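Local structure of putative HpcE protein (Mycolicibacterium smegmatis, 6V77) at residues A66-G76 with V95-I104; G203-T211 with T241-R249. The protein holds a zinc ion, forms an assembly of two chains and is a putative HpcE protein of the FAH family. All blocks are in the same frame, centred on the assembly; numbering follows the deposited sequence.

Overall arrangement
Contact 1 (66-76 with 95-104) and contact 2 (203-211 with 241-249) follow one another along the chain. Their centres are 21 Å apart, but their nearest atoms come within about 5 Å without touching. Strand 236-238 links them: it pairs in parallel with strand 72-76 of contact 1 and runs on toward the loop 241-249 of contact 2. Both contacts border the zinc site formed by Glu121, Glu123 and Asp152. The side chain of Phe97 in contact 1 is about 4 Å from the zinc ion, and that of Thr241 in contact 2 about 5 Å. Sulfate, probably from the crystallisation liquor, lies about 4 Å from Gly76 and about 5 Å from the Thr241 side chain.

Contact 1 (A66-G76 with V95-I104); sequences APLPRQVFAVG and VIFTKFVSSI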
ATOM      1  N   ALA B  66      -2.997  11.297   8.871  1.00 22.21           N
ATOM      2  CA  ALA B  66      -2.869  10.913   7.464  1.00 22.31           C
ATOM      3  C   ALA B  66      -3.724   9.667   7.297  1.00 25.78           C
ATOM      4  O   ALA B  66      -3.231   8.538   7.417  1.00 22.59           O
ATOM      5  CB  ALA B  66      -1.415  10.668   7.075  1.00 24.47           C
ATOM      6  N   PRO B  67      -5.026   9.831   7.056  1.00 20.92           N
ATOM      7  CA  PRO B  67      -5.920   8.663   7.073  1.00 22.88           C
ATOM      8  C   PRO B  67      -5.924   7.862   5.770  1.00 22.66           C
ATOM      9  O   PRO B  67      -6.341   6.694   5.788  1.00 21.45           O
ATOM     10  CB  PRO B  67      -7.296   9.288   7.336  1.00 24.54           C
ATOM     11  CG  PRO B  67      -7.196  10.662   6.731  1.00 24.27           C
ATOM     12  CD  PRO B  67      -5.763  11.106   6.945  1.00 22.39           C
ATOM     13  N   LEU B  68      -5.476   8.429   4.644  1.00 22.77           N
ATOM     14  CA  LEU B  68      -5.510   7.703   3.365  1.00 24.41           C
ATOM     15  C   LEU B  68      -4.225   7.939   2.567  1.00 22.78           C
ATOM     16  O   LEU B  68      -4.249   8.454   1.441  1.00 24.35           O
ATOM     17  CB  LEU B  68      -6.747   8.096   2.557  1.00 23.75           C
ATOM     18  CG  LEU B  68      -7.034   7.212   1.323  1.00 39.92           C
ATOM     19  CD1 LEU B  68      -7.099   5.710   1.643  1.00 49.88           C
ATOM     20  CD2 LEU B  68      -8.297   7.651   0.590  1.00 43.40           C
ATOM     21  N   PRO B  69      -3.079   7.528   3.112  1.00 22.10           N
ATOM     22  CA  PRO B  69      -1.826   7.695   2.373  1.00 20.62           C
ATOM     23  C   PRO B  69      -1.831   6.829   1.118  1.00 19.39           C
ATOM     24  O   PRO B  69      -2.349   5.715   1.113  1.00 21.08           O
ATOM     25  CB  PRO B  69      -0.748   7.248   3.369  1.00 19.58           C
ATOM     26  CG  PRO B  69      -1.494   6.338   4.346  1.00 22.79           C
ATOM     27  CD  PRO B  69      -2.883   6.883   4.430  1.00 20.78           C
ATOM     28  N   ARG B  70      -1.249   7.366   0.042  1.00 20.56           N
ATOM     29  CA  ARG B  70      -1.113   6.572  -1.176  1.00 22.76           C
ATOM     30  C   ARG B  70      -0.186   5.379  -0.971  1.00 22.98           C
ATOM     31  O   ARG B  70      -0.422   4.300  -1.532  1.00 24.50           O
ATOM     32  CB  ARG B  70      -0.618   7.471  -2.306  1.00 20.10           C
ATOM     33  CG  ARG B  70      -1.698   8.454  -2.702  1.00 22.16           C
ATOM     34  CD  ARG B  70      -1.139   9.644  -3.466  1.00 33.68           C
ATOM     35  NE  ARG B  70      -0.963   9.331  -4.867  1.00 38.70           N
ATOM     36  CZ  ARG B  70      -0.663  10.244  -5.794  1.00 49.74           C
ATOM     37  NH1 ARG B  70      -0.514  11.522  -5.451  1.00 37.23           N
ATOM     38  NH2 ARG B  70      -0.516   9.886  -7.062  1.00 51.17           N
ATOM     39  N   GLN B  71       0.889   5.565  -0.199  1.00 19.32           N
ATOM     40  CA  GLN B  71       1.857   4.516   0.073  1.00 18.26           C
ATOM     41  C   GLN B  71       2.162   4.551   1.559  1.00 21.78           C
ATOM     42  O   GLN B  71       2.285   5.638   2.130  1.00 18.99           O
ATOM     43  CB  GLN B  71       3.157   4.721  -0.718  1.00 19.58           C
ATOM     44  CG  GLN B  71       2.921   4.691  -2.229  1.00 19.35           C
ATOM     45  CD  GLN B  71       4.159   5.058  -3.043  1.00 20.48           C
ATOM     46  OE1 GLN B  71       4.499   4.356  -4.007  1.00 19.75           O
ATOM     47  NE2 GLN B  71       4.836   6.148  -2.669  1.00 19.67           N
ATOM     48  N   VAL B  72       2.271   3.369   2.168  1.00 22.12           N
ATOM     49  CA  VAL B  72       2.659   3.217   3.575  1.00 18.57           C
ATOM     50  C   VAL B  72       3.921   2.381   3.603  1.00 18.70           C
ATOM     51  O   VAL B  72       3.920   1.230   3.137  1.00 22.06           O
ATOM     52  CB  VAL B  72       1.565   2.522   4.398  1.00 19.06           C
ATOM     53  CG1 VAL B  72       2.055   2.285   5.839  1.00 21.44           C
ATOM     54  CG2 VAL B  72       0.265   3.314   4.361  1.00 21.48           C
ATOM     55  N   PHE B  73       4.972   2.917   4.189  1.00 20.11           N
ATOM     56  CA  PHE B  73       6.224   2.187   4.328  1.00 19.00           C
ATOM     57  C   PHE B  73       6.420   1.830   5.785  1.00 20.36           C
ATOM     58  O   PHE B  73       6.459   2.716   6.641  1.00 24.84           O
ATOM     59  CB  PHE B  73       7.387   3.028   3.821  1.00 18.96           C
ATOM     60  CG  PHE B  73       7.194   3.444   2.416  1.00 18.72           C
ATOM     61  CD1 PHE B  73       7.479   2.569   1.384  1.00 21.78           C
ATOM     62  CD2 PHE B  73       6.634   4.680   2.123  1.00 18.92           C
ATOM     63  CE1 PHE B  73       7.274   2.926   0.047  1.00 22.52           C
ATOM     64  CE2 PHE B  73       6.436   5.067   0.770  1.00 21.42           C
ATOM     65  CZ  PHE B  73       6.732   4.175  -0.260  1.00 22.11           C
ATOM     66  N   ALA B  74       6.560   0.548   6.065  1.00 19.97           N
ATOM     67  CA  ALA B  74       6.807   0.117   7.440  1.00 20.60           C
ATOM     68  C   ALA B  74       8.181  -0.527   7.491  1.00 25.64           C
ATOM     69  O   ALA B  74       8.518  -1.347   6.630  1.00 29.52           O
ATOM     70  CB  ALA B  74       5.723  -0.842   7.917  1.00 23.97           C
ATOM     71  N   VAL B  75       8.968  -0.153   8.491  1.00 20.80           N
ATOM     72  CA  VAL B  75      10.372  -0.514   8.574  1.00 21.25           C
ATOM     73  C   VAL B  75      10.527  -1.547   9.682  1.00 23.15           C
ATOM     74  O   VAL B  75      10.028  -1.344  10.795  1.00 32.31           O
ATOM     75  CB  VAL B  75      11.234   0.729   8.843  1.00 22.52           C
ATOM     76  CG1 VAL B  75      12.701   0.356   8.976  1.00 26.19           C
ATOM     77  CG2 VAL B  75      11.013   1.778   7.716  1.00 23.58           C
ATOM     78  N   GLY B  76      11.179  -2.669   9.365  1.00 22.33           N
ATOM     79  CA  GLY B  76      11.522  -3.658  10.366  1.00 23.58           C
ATOM     80  C   GLY B  76      12.949  -3.468  10.862  1.00 28.29           C
ATOM     81  O   GLY B  76      13.749  -2.787  10.236  1.00 45.90           O
ATOM     82  N   VAL B  95      14.719  -2.795   6.160  1.00 25.99           N
ATOM     83  CA  VAL B  95      13.767  -3.861   5.863  1.00 24.20           C
ATOM     84  C   VAL B  95      12.405  -3.204   5.674  1.00 25.83           C
ATOM     85  O   VAL B  95      11.899  -2.558   6.595  1.00 26.71           O
ATOM     86  CB  VAL B  95      13.728  -4.888   7.007  1.00 28.41           C
ATOM     87  CG1 VAL B  95      12.698  -5.961   6.720  1.00 35.18           C
ATOM     88  CG2 VAL B  95      15.108  -5.503   7.237  1.00 29.81           C
ATOM     89  N   ILE B  96      11.820  -3.326   4.480  1.00 22.32           N
ATOM     90  CA  ILE B  96      10.648  -2.528   4.127  1.00 21.26           C
ATOM     91  C   ILE B  96       9.456  -3.437   3.832  1.00 27.07           C
ATOM     92  O   ILE B  96       9.548  -4.355   3.005  1.00 22.46           O
ATOM     93  CB  ILE B  96      10.930  -1.600   2.927  1.00 21.83           C
ATOM     94  CG1 ILE B  96      12.115  -0.654   3.235  1.00 21.78           C
ATOM     95  CG2 ILE B  96       9.658  -0.841   2.556  1.00 21.90           C
ATOM     96  CD1 ILE B  96      11.899   0.298   4.424  1.00 20.52           C
ATOM     97  N   PHE B  97       8.327  -3.147   4.475  1.00 20.70           N
ATOM     98  CA  PHE B  97       7.061  -3.800   4.161  1.00 23.66           C
ATOM     99  C   PHE B  97       5.974  -2.736   4.253  1.00 22.93           C
ATOM    100  O   PHE B  97       6.251  -1.533   4.251  1.00 21.75           O
ATOM    101  CB  PHE B  97       6.806  -5.013   5.072  1.00 22.51           C
ATOM    102  CG  PHE B  97       7.062  -4.747   6.514  1.00 24.06           C
ATOM    103  CD1 PHE B  97       6.047  -4.297   7.334  1.00 23.81           C
ATOM    104  CD2 PHE B  97       8.318  -4.951   7.059  1.00 27.77           C
ATOM    105  CE1 PHE B  97       6.289  -4.042   8.684  1.00 24.75           C
ATOM    106  CE2 PHE B  97       8.565  -4.687   8.407  1.00 28.73           C
ATOM    107  CZ  PHE B  97       7.557  -4.236   9.214  1.00 29.20           C
ATOM    108  N   THR B  98       4.716  -3.152   4.283  1.00 21.37           N
ATOM    109  CA  THR B  98       3.664  -2.147   4.332  1.00 22.98           C
ATOM    110  C   THR B  98       2.677  -2.513   5.431  1.00 21.14           C
ATOM    111  O   THR B  98       2.705  -3.612   5.990  1.00 23.06           O
ATOM    112  CB  THR B  98       2.951  -1.990   2.966  1.00 19.46           C
ATOM    113  OG1 THR B  98       2.186  -0.772   2.969  1.00 20.82           O
ATOM    114  CG2 THR B  98       2.028  -3.194   2.685  1.00 21.04           C
ATOM    115  N   LYS B  99       1.842  -1.547   5.781  1.00 21.48           N
ATOM    116  CA  LYS B  99       0.681  -1.775   6.632  1.00 21.64           C
ATOM    117  C   LYS B  99      -0.499  -1.250   5.826  1.00 19.74           C
ATOM    118  O   LYS B  99      -0.555  -0.053   5.520  1.00 20.76           O
ATOM    119  CB  LYS B  99       0.850  -1.074   7.985  1.00 22.38           C
ATOM    120  CG  LYS B  99       1.887  -1.777   8.882  1.00 22.42           C
ATOM    121  CD  LYS B  99       2.441  -0.887  10.021  1.00 23.21           C
ATOM    122  CE  LYS B  99       1.418  -0.648  11.118  1.00 25.57           C
ATOM    123  NZ  LYS B  99       0.893  -1.900  11.733  1.00 22.15           N
ATOM    124  N   PHE B 100      -1.394  -2.152   5.419  1.00 21.00           N
ATOM    125  CA  PHE B 100      -2.405  -1.770   4.432  1.00 22.04           C
ATOM    126  C   PHE B 100      -3.325  -0.693   4.993  1.00 24.85           C
ATOM    127  O   PHE B 100      -3.605  -0.664   6.195  1.00 23.31           O
ATOM    128  CB  PHE B 100      -3.186  -3.007   3.982  1.00 22.44           C
ATOM    129  CG  PHE B 100      -2.349  -3.968   3.159  1.00 21.44           C
ATOM    130  CD1 PHE B 100      -1.981  -3.625   1.848  1.00 22.49           C
ATOM    131  CD2 PHE B 100      -1.879  -5.154   3.694  1.00 23.35           C
ATOM    132  CE1 PHE B 100      -1.200  -4.477   1.089  1.00 24.89           C
ATOM    133  CE2 PHE B 100      -1.095  -6.019   2.935  1.00 22.34           C
ATOM    134  CZ  PHE B 100      -0.754  -5.671   1.628  1.00 24.53           C
ATOM    135  N   VAL B 101      -3.754   0.228   4.119  1.00 20.69           N
ATOM    136  CA  VAL B 101      -4.421   1.441   4.584  1.00 19.60           C
ATOM    137  C   VAL B 101      -5.730   1.158   5.323  1.00 22.57           C
ATOM    138  O   VAL B 101      -6.122   1.945   6.194  1.00 24.72           O
ATOM    139  CB  VAL B 101      -4.630   2.425   3.399  1.00 24.10           C
ATOM    140  CG1 VAL B 101      -5.791   2.016   2.492  1.00 22.00           C
ATOM    141  CG2 VAL B 101      -4.804   3.843   3.905  1.00 29.87           C
ATOM    142  N   SER B 102      -6.395   0.032   5.050  1.00 20.35           N
ATOM    143  CA  SER B 102      -7.621  -0.280   5.773  1.00 20.79           C
ATOM    144  C   SER B 102      -7.383  -0.491   7.269  1.00 23.52           C
ATOM    145  O   SER B 102      -8.352  -0.450   8.024  1.00 22.84           O
ATOM    146  CB  SER B 102      -8.319  -1.533   5.217  1.00 21.16           C
ATOM    147  OG  SER B 102      -7.454  -2.653   5.206  1.00 21.42           O
ATOM    148  N   SER B 103      -6.132  -0.713   7.695  1.00 20.82           N
ATOM    149  CA  SER B 103      -5.792  -0.898   9.106  1.00 21.69           C
ATOM    150  C   SER B 103      -5.467   0.403   9.817  1.00 25.64           C
ATOM    151  O   SER B 103      -5.267   0.391  11.038  1.00 23.51           O
ATOM    152  CB  SER B 103      -4.586  -1.837   9.252  1.00 21.09           C
ATOM    153  OG  SER B 103      -3.405  -1.207   8.778  1.00 23.33           O
ATOM    154  N   ILE B 104      -5.374   1.514   9.096  1.00 20.59           N
ATOM    155  CA  ILE B 104      -4.979   2.774   9.715  1.00 20.52           C
ATOM    156  C   ILE B 104      -6.187   3.378  10.412  1.00 28.56           C
ATOM    157  O   ILE B 104      -7.281   3.452   9.839  1.00 23.77           O
ATOM    158  CB  ILE B 104      -4.389   3.733   8.667  1.00 22.23           C
ATOM    159  CG1 ILE B 104      -3.001   3.242   8.250  1.00 25.75           C
ATOM    160  CG2 ILE B 104      -4.334   5.184   9.220  1.00 22.81           C
ATOM    161  CD1 ILE B 104      -2.343   4.082   7.157  1.00 29.11           C
TER
HETATM  162  O   HOH W   1      -7.814   6.090   8.402  1.00 44.59           O
HETATM  163  O   HOH W   2       1.291   1.095   0.684  1.00 37.64           O
HETATM  164  O   HOH W   3      15.491  -1.854   8.825  1.00 42.53           O
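Thr98 OG1 donates a hydrogen bond to Val72 O at 2.7 Å. With chi1 at -165°, OG1 lies beside the Thr98 carbonyl carbon, where it meets strand 72-76. The same hydroxyl accepts from a water that accepts from Val72 N.

Strands 72-76 and 95-97 pair antiparallel. Ala74 and Phe97 are a hydrogen-bonded pair. Ala74 N to Phe97 O and Phe97 N to Ala74 O are both 2.8 Å, both nearly straight. Phe97 N lies in the plane of the Ala74 carbonyl, whereas Ala74 N stands above the plane of the Phe97 carbonyl. Gly76 N adds a bond to Val95 O.

The Phe97 ring folds back over the partner strand. Its CG sits between backbone N and carbonyl carbon (chi1 46°). Ala74 O is then 3.5 Å above the plane of the Phe97 ring, over its centre, and Ala74 CB presses on Phe97 CE1 at 3.3 Å. Val75 and Ile96 are a non-hydrogen-bonded pair on the other sheet face. Their side chains lie side by side, with Val75 CG2 3.7 Å from Ile96 CD1.

Around and beyond the strands the packing is mostly apolar. The Val72 and Ile104 side chains run past each other in opposite directions. Ile104 CD1 reaches Pro69 CG at 3.7 Å. Val101 CG2 packs on Pro69 CD at 3.6 Å and also touches Leu68 CD1.

Lys99 CD lies against Ala74 CB. The chain then bends away, and NZ forms a salt bridge with Asp152, a zinc ligand.

Strand 72-76 lies between 95-97 and 236-238 in the large mixed sheet of this FAH-family domain, with the Phe97 side chain near the zinc ion. Strand 177-185 backs Ile104. Helix 33-38 covers Pro67 and Pro69, while the Phe73 and Phe100 rings meet Phe100 and Phe73 of the second subunit.

Contact 2 (G203-T211 with T241-R249); sequences GETVQHSRT and TPSGVGMGR
Gln207 reaches from strand 204-210 into the loop 241-249 and grips it with its amide nitrogen. Gln207 NE2 donates to Thr241 OG1 at 2.8 Å with an N-H...O angle of 161°, and the hydroxyl lies in the amide plane. NE2 also makes a bent, weak bond to Pro242 O at 2.7 Å and a longer weak one to Ser243 O. The side chain is extended beyond CG (chi2 -176°), which carries the amide this deep. On its way, Gln207 CG passes 3.2 Å from Ser243 O.

Arg249 binds next to Gln207, at Val206. Its NE donates to Gly244 O at 3.0 Å within the loop. Its NH2 makes a weak bond to Val206 O at 2.7 Å. Both oxygens lie at the edge of the guanidinium, in its plane. Val206 CG1 covers one face, offset toward the rim.

Strand 204-210 is outermost, within this chain, in a five-strand mixed sheet. It carries a classic beta bulge here, in which Val206 and Gln207 both face Ala199 of strand 196-201. The Val206 carbonyl receives a CA-H...O contact from Gly244 CA at 3.3 Å, besides the Arg249 bond. Farther along, Ser209 CB packs on Pro242 CB at 3.5 Å. A water joins the two segments as well, accepting from His208 N and donating to Ser243 O.

A second shell fixes these groups. Gln207 OE1 accepts from Val122 N and Thr241 OG1 bonds to Val122 O, so both side chains are tied to the backbone between the zinc ligands Glu121 and Glu123. The Glu85 carboxylate of helix 80-85 takes the N-H groups of Gly244 and Val245, and Trp120 NE1 donates to Gly244 O.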
ATOM      1  N   GLY B 203       0.340   0.180  33.022  1.00 36.39           N
ATOM      2  CA  GLY B 203       1.158   1.073  33.826  1.00 39.48           C
ATOM      3  C   GLY B 203       2.607   0.665  34.017  1.00 42.50           C
ATOM      4  O   GLY B 203       3.346   1.378  34.704  1.00 46.45           O
ATOM      5  N   GLU B 204       3.043  -0.444  33.431  1.00 37.87           N
ATOM      6  CA  GLU B 204       4.416  -0.926  33.545  0.52 36.59           C
ATOM      7  C   GLU B 204       5.131  -0.667  32.225  1.00 32.65           C
ATOM      8  O   GLU B 204       4.616  -1.032  31.168  1.00 31.48           O
ATOM      9  CB  GLU B 204       4.430  -2.423  33.876  0.52 41.33           C
ATOM     10  CG  GLU B 204       5.673  -3.193  33.415  0.52 46.47           C
ATOM     11  CD  GLU B 204       5.494  -4.714  33.457  0.52 50.23           C
ATOM     12  OE1 GLU B 204       4.464  -5.189  33.978  0.52 52.12           O
ATOM     13  OE2 GLU B 204       6.383  -5.437  32.959  0.52 49.67           O
ATOM     14  N   THR B 205       6.310  -0.032  32.284  1.00 35.00           N
ATOM     15  CA  THR B 205       7.038   0.241  31.045  1.00 33.45           C
ATOM     16  C   THR B 205       7.443  -1.068  30.385  1.00 30.19           C
ATOM     17  O   THR B 205       7.948  -1.981  31.051  1.00 31.69           O
ATOM     18  CB  THR B 205       8.282   1.103  31.294  1.00 34.84           C
ATOM     19  OG1 THR B 205       7.901   2.341  31.898  1.00 40.16           O
ATOM     20  CG2 THR B 205       8.991   1.410  29.969  1.00 32.14           C
ATOM     21  N   VAL B 206       7.185  -1.169  29.085  1.00 30.26           N
ATOM     22  CA  VAL B 206       7.666  -2.284  28.283  1.00 30.40           C
ATOM     23  C   VAL B 206       8.580  -1.842  27.150  1.00 29.45           C
ATOM     24  O   VAL B 206       9.381  -2.661  26.667  1.00 30.15           O
ATOM     25  CB  VAL B 206       6.493  -3.116  27.724  1.00 29.27           C
ATOM     26  CG1 VAL B 206       5.758  -3.840  28.876  1.00 32.45           C
ATOM     27  CG2 VAL B 206       5.546  -2.237  26.941  1.00 28.29           C
ATOM     28  N   GLN B 207       8.489  -0.594  26.685  1.00 27.77           N
ATOM     29  CA  GLN B 207       9.464  -0.045  25.752  1.00 27.16           C
ATOM     30  C   GLN B 207       9.836   1.359  26.196  1.00 30.82           C
ATOM     31  O   GLN B 207       8.990   2.096  26.705  1.00 28.10           O
ATOM     32  CB  GLN B 207       8.917  -0.002  24.327  1.00 26.26           C
ATOM     33  CG  GLN B 207       8.695  -1.380  23.692  1.00 26.46           C
ATOM     34  CD  GLN B 207       8.244  -1.254  22.251  1.00 32.00           C
ATOM     35  OE1 GLN B 207       7.088  -0.915  21.988  1.00 25.19           O
ATOM     36  NE2 GLN B 207       9.162  -1.480  21.310  1.00 30.09           N
ATOM     37  N   HIS B 208      11.107   1.713  26.015  1.00 27.16           N
ATOM     38  CA  HIS B 208      11.573   3.068  26.308  1.00 26.85           C
ATOM     39  C   HIS B 208      12.937   3.290  25.680  1.00 26.75           C
ATOM     40  O   HIS B 208      13.909   2.633  26.066  1.00 28.46           O
ATOM     41  CB  HIS B 208      11.655   3.329  27.814  1.00 32.20           C
ATOM     42  CG  HIS B 208      12.319   4.631  28.149  1.00 32.83           C
ATOM     43  ND1 HIS B 208      13.558   4.706  28.750  1.00 32.19           N
ATOM     44  CD2 HIS B 208      11.924   5.908  27.936  1.00 32.32           C
ATOM     45  CE1 HIS B 208      13.889   5.976  28.911  1.00 34.98           C
ATOM     46  NE2 HIS B 208      12.919   6.726  28.417  1.00 29.11           N
ATOM     47  N   SER B 209      13.022   4.223  24.737  1.00 26.87           N
ATOM     48  CA  SER B 209      14.263   4.477  24.025  1.00 30.90           C
ATOM     49  C   SER B 209      14.210   5.900  23.464  1.00 27.74           C
ATOM     50  O   SER B 209      13.344   6.698  23.835  1.00 25.08           O
ATOM     51  CB  SER B 209      14.463   3.423  22.926  1.00 29.66           C
ATOM     52  OG  SER B 209      15.779   3.460  22.412  1.00 31.97           O
ATOM     53  N   ARG B 210      15.147   6.220  22.579  1.00 25.03           N
ATOM     54  CA  ARG B 210      15.149   7.489  21.858  0.51 24.47           C
ATOM     55  C   ARG B 210      15.426   7.206  20.391  1.00 25.26           C
ATOM     56  O   ARG B 210      16.180   6.289  20.064  1.00 26.26           O
ATOM     57  CB  ARG B 210      16.203   8.477  22.409  0.51 25.80           C
ATOM     58  CG  ARG B 210      16.028   8.850  23.895  0.51 25.60           C
ATOM     59  CD  ARG B 210      16.936  10.030  24.304  0.51 26.03           C
ATOM     60  NE  ARG B 210      16.503  11.289  23.702  0.51 28.63           N
ATOM     61  CZ  ARG B 210      15.692  12.163  24.293  0.51 29.26           C
ATOM     62  NH1 ARG B 210      15.335  13.277  23.657  0.51 27.01           N
ATOM     63  NH2 ARG B 210      15.228  11.920  25.514  0.51 26.12           N
ATOM     64  N   THR B 211      14.804   7.996  19.501  1.00 23.25           N
ATOM     65  CA  THR B 211      14.998   7.734  18.075  1.00 22.78           C
ATOM     66  C   THR B 211      16.412   8.020  17.600  1.00 23.22           C
ATOM     67  O   THR B 211      16.721   7.725  16.433  1.00 26.36           O
ATOM     68  CB  THR B 211      14.022   8.540  17.221  1.00 25.43           C
ATOM     69  OG1 THR B 211      14.290   9.936  17.381  1.00 22.51           O
ATOM     70  CG2 THR B 211      12.585   8.233  17.617  1.00 22.11           C
ATOM     71  N   THR B 241      10.546   0.016  15.541  1.00 22.98           N
ATOM     72  CA  THR B 241      10.303   0.022  16.979  1.00 25.16           C
ATOM     73  C   THR B 241      11.555  -0.362  17.768  1.00 27.70           C
ATOM     74  O   THR B 241      12.336  -1.215  17.330  1.00 27.07           O
ATOM     75  CB  THR B 241       9.162  -0.942  17.366  1.00 24.73           C
ATOM     76  OG1 THR B 241       8.702  -0.622  18.679  1.00 26.44           O
ATOM     77  CG2 THR B 241       9.602  -2.396  17.333  1.00 29.38           C
ATOM     78  N   PRO B 242      11.756   0.234  18.939  1.00 28.75           N
ATOM     79  CA  PRO B 242      12.879  -0.146  19.805  1.00 25.00           C
ATOM     80  C   PRO B 242      12.617  -1.494  20.481  1.00 26.70           C
ATOM     81  O   PRO B 242      11.597  -2.150  20.259  1.00 29.29           O
ATOM     82  CB  PRO B 242      12.949   0.997  20.830  1.00 32.24           C
ATOM     83  CG  PRO B 242      11.556   1.550  20.883  1.00 27.49           C
ATOM     84  CD  PRO B 242      10.994   1.375  19.472  1.00 24.64           C
ATOM     85  N   SER B 243      13.566  -1.902  21.304  1.00 27.45           N
ATOM     86  CA  SER B 243      13.464  -3.198  21.971  1.00 27.56           C
ATOM     87  C   SER B 243      12.348  -3.191  23.017  1.00 31.19           C
ATOM     88  O   SER B 243      11.761  -2.153  23.352  1.00 29.39           O
ATOM     89  CB  SER B 243      14.791  -3.568  22.615  1.00 31.29           C
ATOM     90  OG  SER B 243      15.028  -2.754  23.751  1.00 34.97           O
ATOM     91  N   GLY B 244      12.063  -4.377  23.552  1.00 31.76           N
ATOM     92  CA  GLY B 244      11.010  -4.540  24.531  1.00 30.63           C
ATOM     93  C   GLY B 244       9.736  -5.159  23.996  1.00 30.46           C
ATOM     94  O   GLY B 244       8.772  -5.315  24.766  1.00 29.90           O
ATOM     95  N   VAL B 245       9.689  -5.543  22.719  1.00 28.59           N
ATOM     96  CA  VAL B 245       8.457  -6.157  22.235  1.00 28.16           C
ATOM     97  C   VAL B 245       8.237  -7.494  22.945  1.00 31.94           C
ATOM     98  O   VAL B 245       9.161  -8.112  23.493  1.00 30.51           O
ATOM     99  CB  VAL B 245       8.457  -6.330  20.706  1.00 31.42           C
ATOM    100  CG1 VAL B 245       8.864  -5.032  20.032  1.00 28.52           C
ATOM    101  CG2 VAL B 245       9.337  -7.508  20.271  1.00 28.27           C
ATOM    102  N   GLY B 246       6.977  -7.940  22.952  1.00 30.88           N
ATOM    103  CA  GLY B 246       6.631  -9.143  23.693  1.00 33.04           C
ATOM    104  C   GLY B 246       7.279 -10.401  23.154  1.00 31.29           C
ATOM    105  O   GLY B 246       7.630 -11.299  23.922  1.00 32.44           O
ATOM    106  N   MET B 247       7.466 -10.488  21.829  1.00 30.74           N
ATOM    107  CA  MET B 247       8.061 -11.715  21.309  1.00 31.55           C
ATOM    108  C   MET B 247       9.541 -11.840  21.671  1.00 32.13           C
ATOM    109  O   MET B 247      10.110 -12.924  21.503  1.00 34.42           O
ATOM    110  CB  MET B 247       7.877 -11.797  19.781  1.00 30.91           C
ATOM    111  CG  MET B 247       8.725 -10.824  19.024  1.00 39.78           C
ATOM    112  SD  MET B 247       8.753 -11.281  17.276  1.00 45.43           S
ATOM    113  CE  MET B 247       9.670  -9.893  16.572  1.00 58.14           C
ATOM    114  N   GLY B 248      10.165 -10.768  22.168  1.00 32.88           N
ATOM    115  CA  GLY B 248      11.548 -10.788  22.600  1.00 35.48           C
ATOM    116  C   GLY B 248      11.765 -11.101  24.067  1.00 37.60           C
ATOM    117  O   GLY B 248      12.916 -11.253  24.498  1.00 35.99           O
ATOM    118  N   ARG B 249      10.697 -11.206  24.848  1.00 30.86           N
ATOM    119  CA  ARG B 249      10.836 -11.418  26.282  1.00 35.06           C
ATOM    120  C   ARG B 249      10.952 -12.903  26.595  1.00 39.60           C
ATOM    121  O   ARG B 249      10.604 -13.759  25.776  1.00 32.64           O
ATOM    122  CB  ARG B 249       9.646 -10.786  27.006  1.00 35.63           C
ATOM    123  CG  ARG B 249       9.673  -9.274  26.781  1.00 33.70           C
ATOM    124  CD  ARG B 249       8.456  -8.502  27.233  1.00 38.06           C
ATOM    125  NE  ARG B 249       8.764  -7.072  27.174  1.00 33.66           N
ATOM    126  CZ  ARG B 249       9.269  -6.355  28.175  1.00 47.37           C
ATOM    127  NH1 ARG B 249       9.505  -6.909  29.371  1.00 39.68           N
ATOM    128  NH2 ARG B 249       9.520  -5.063  27.985  1.00 49.04           N
TER
HETATM  129  O   HOH W   4      12.831   0.184  24.592  1.00 31.65           O